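Local coordinates for CofB (Escherichia coli, PDB 5AX6), which serves as the minor pilin subunit of the CFA/III type IVb pilus and probably takes part, as a homotrimer, in pilus assembly, at residues L14-I18 against I108-P113. Sequence-based numbering, arbitrary orientation. Where two conformers were deposited one is given.
Sequences LISEI and IPCEEP
Residues 14-18 form a turn of helix 4-25, Ile18 N hydrogen-bonded to Leu14 O (2.9 Å). In loop 108-113, extended Ile108 (-131/159) and polyproline-like Pro109 (-63/149) precede helical Cys110 (-51/-48), which turns the chain so that Pro113 returns near Pro109. Glu17 and Ile108 lie nearest, CA to CA 6.0 Å. Glu17 starts sideways, but m rotamers at chi1 and chi2 and a chi3 of -88° fold its carboxylate into the loop, OE2 3.4 Å from Pro113 CD and 3.8 Å from Pro109 CD. Prolines have no N-H to donate; Glu17 OE1 instead salt-bridges Arg84, which also bonds Pro109 O. In this pilin pattern, an N-terminal helix laid on an antiparallel sheet, Leu14 and Ile18 pack on strands 121-130 and 220-227, and Glu17 also touches Ile123. Glu17 OE1 and Glu112 OE1 are 4.4 Å apart; a water donating to both (2.8 and 2.7 Å), with Arg84 alongside, probably offsets their repulsion. Buried, apolar Ile108 points its CA-to-CB bond toward the helix, filling the gap beside Glu17 O (3.7 Å from Ile108 CG2) and packing on Ile21.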
ATOM      1  N   LEU A  14      19.523 -29.124  13.589  1.00 24.52           N
ATOM      2  CA  LEU A  14      18.434 -29.938  14.122  1.00 25.36           C
ATOM      3  C   LEU A  14      17.086 -29.218  14.002  1.00 25.71           C
ATOM      4  O   LEU A  14      16.098 -29.799  13.541  1.00 23.19           O
ATOM      5  CB  LEU A  14      18.714 -30.308  15.579  1.00 26.56           C
ATOM      6  CG  LEU A  14      19.770 -31.398  15.772  1.00 26.96           C
ATOM      7  CD1 LEU A  14      20.208 -31.483  17.237  1.00 26.48           C
ATOM      8  CD2 LEU A  14      19.253 -32.762  15.278  1.00 25.04           C
ATOM      9  N   ILE A  15      17.046 -27.956  14.415  1.00 22.61           N
ATOM     10  CA  ILE A  15      15.818 -27.175  14.326  1.00 20.56           C
ATOM     11  C   ILE A  15      15.371 -26.970  12.877  1.00 20.56           C
ATOM     12  O   ILE A  15      14.175 -26.952  12.582  1.00 21.12           O
ATOM     13  CB  ILE A  15      15.980 -25.804  14.996  1.00 23.40           C
ATOM     14  CG1 ILE A  15      15.990 -25.955  16.516  1.00 31.22           C
ATOM     15  CG2 ILE A  15      14.889 -24.842  14.543  1.00 24.07           C
ATOM     16  CD1 ILE A  15      15.141 -27.091  17.024  1.00 34.97           C
ATOM     17  N   SER A  16      16.319 -26.816  11.962  1.00 20.31           N
ATOM     18  CA  SER A  16      15.948 -26.656  10.560  0.60 23.95           C
ATOM     19  C   SER A  16      15.255 -27.903  10.031  1.00 20.23           C
ATOM     20  O   SER A  16      14.264 -27.799   9.300  1.00 20.04           O
ATOM     21  CB  SER A  16      17.162 -26.347   9.690  0.60 25.54           C
ATOM     22  OG  SER A  16      16.737 -26.084   8.364  0.60 28.89           O
ATOM     23  N   GLU A  17      15.778 -29.070  10.393  1.00 20.84           N
ATOM     24  CA  GLU A  17      15.182 -30.344  10.009  1.00 16.66           C
ATOM     25  C   GLU A  17      13.779 -30.444  10.596  1.00 20.61           C
ATOM     26  O   GLU A  17      12.812 -30.748   9.899  1.00 17.87           O
ATOM     27  CB  GLU A  17      16.039 -31.522  10.498  1.00 18.98           C
ATOM     28  CG  GLU A  17      17.430 -31.630   9.876  1.00 22.87           C
ATOM     29  CD  GLU A  17      17.423 -32.281   8.498  1.00 28.02           C
ATOM     30  OE1 GLU A  17      17.514 -33.531   8.419  1.00 25.84           O
ATOM     31  OE2 GLU A  17      17.337 -31.541   7.491  1.00 23.85           O
ATOM     32  N   ILE A  18      13.689 -30.190  11.894  1.00 19.74           N
ATOM     33  CA  ILE A  18      12.418 -30.255  12.619  1.00 18.89           C
ATOM     34  C   ILE A  18      11.376 -29.317  12.009  1.00 16.34           C
ATOM     35  O   ILE A  18      10.260 -29.739  11.713  1.00 17.76           O
ATOM     36  CB  ILE A  18      12.648 -29.935  14.111  1.00 18.07           C
ATOM     37  CG1 ILE A  18      13.319 -31.136  14.798  1.00 18.94           C
ATOM     38  CG2 ILE A  18      11.350 -29.557  14.802  1.00 20.13           C
ATOM     39  CD1 ILE A  18      13.920 -30.795  16.157  1.00 23.66           C
ATOM     40  N   ILE A 108      12.961 -29.887   3.572  1.00 19.78           N
ATOM     41  CA  ILE A 108      14.288 -30.081   4.128  1.00 20.89           C
ATOM     42  C   ILE A 108      15.238 -30.316   2.955  1.00 20.90           C
ATOM     43  O   ILE A 108      14.801 -30.699   1.874  1.00 19.54           O
ATOM     44  CB  ILE A 108      14.345 -31.272   5.104  1.00 18.69           C
ATOM     45  CG1 ILE A 108      13.968 -32.568   4.380  1.00 20.32           C
ATOM     46  CG2 ILE A 108      13.405 -31.030   6.297  1.00 19.82           C
ATOM     47  CD1 ILE A 108      13.994 -33.823   5.276  1.00 17.10           C
ATOM     48  N   PRO A 109      16.535 -30.085   3.171  1.00 20.60           N
ATOM     49  CA  PRO A 109      17.507 -30.244   2.079  1.00 23.50           C
ATOM     50  C   PRO A 109      17.590 -31.679   1.559  1.00 22.66           C
ATOM     51  O   PRO A 109      17.395 -32.626   2.322  1.00 19.88           O
ATOM     52  CB  PRO A 109      18.839 -29.817   2.720  1.00 24.24           C
ATOM     53  CG  PRO A 109      18.583 -29.717   4.199  1.00 31.31           C
ATOM     54  CD  PRO A 109      17.118 -29.439   4.359  1.00 21.84           C
ATOM     55  N   CYS A 110      17.885 -31.838   0.273  1.00 20.87           N
ATOM     56  CA  CYS A 110      18.115 -33.155  -0.296  1.00 23.92           C
ATOM     57  C   CYS A 110      19.131 -33.931   0.517  1.00 23.39           C
ATOM     58  O   CYS A 110      18.930 -35.096   0.867  1.00 21.27           O
ATOM     59  CB  CYS A 110      18.608 -33.024  -1.741  1.00 24.90           C
ATOM     60  SG  CYS A 110      17.354 -32.307  -2.824  1.00 30.25           S
ATOM     61  N   GLU A 111      20.232 -33.261   0.816  1.00 23.12           N
ATOM     62  CA  GLU A 111      21.302 -33.871   1.578  1.00 20.84           C
ATOM     63  C   GLU A 111      21.141 -33.485   3.038  1.00 22.62           C
ATOM     64  O   GLU A 111      20.988 -32.306   3.348  1.00 25.43           O
ATOM     65  CB  GLU A 111      22.651 -33.405   1.021  1.00 29.28           C
ATOM     66  CG  GLU A 111      23.862 -33.971   1.713  1.00 34.78           C
ATOM     67  CD  GLU A 111      25.149 -33.531   1.025  1.00 36.40           C
ATOM     68  OE1 GLU A 111      25.064 -32.937  -0.076  1.00 31.01           O
ATOM     69  OE2 GLU A 111      26.231 -33.788   1.590  1.00 43.85           O
ATOM     70  N   GLU A 112      21.157 -34.466   3.935  1.00 23.76           N
ATOM     71  CA  GLU A 112      21.131 -34.140   5.355  1.00 25.82           C
ATOM     72  C   GLU A 112      22.299 -33.228   5.674  1.00 27.49           C
ATOM     73  O   GLU A 112      23.406 -33.463   5.192  1.00 27.78           O
ATOM     74  CB  GLU A 112      21.198 -35.401   6.215  1.00 28.55           C
ATOM     75  CG  GLU A 112      21.120 -35.113   7.723  1.00 26.85           C
ATOM     76  CD  GLU A 112      21.313 -36.358   8.571  1.00 35.02           C
ATOM     77  OE1 GLU A 112      20.302 -36.891   9.092  1.00 34.37           O
ATOM     78  OE2 GLU A 112      22.477 -36.803   8.711  1.00 35.70           O
ATOM     79  N   PRO A 113      22.050 -32.173   6.466  1.00 27.05           N
ATOM     80  CA  PRO A 113      23.096 -31.258   6.939  1.00 33.15           C
ATOM     81  C   PRO A 113      24.332 -32.009   7.432  1.00 32.69           C
ATOM     82  O   PRO A 113      24.235 -32.892   8.285  1.00 30.88           O
ATOM     83  CB  PRO A 113      22.407 -30.507   8.075  1.00 32.52           C
ATOM     84  CG  PRO A 113      20.974 -30.413   7.606  1.00 26.69           C
ATOM     85  CD  PRO A 113      20.704 -31.724   6.873  1.00 28.28           C
TER
HETATM   86  O   HOH W   1      18.480 -35.378  10.305  1.00 25.69           O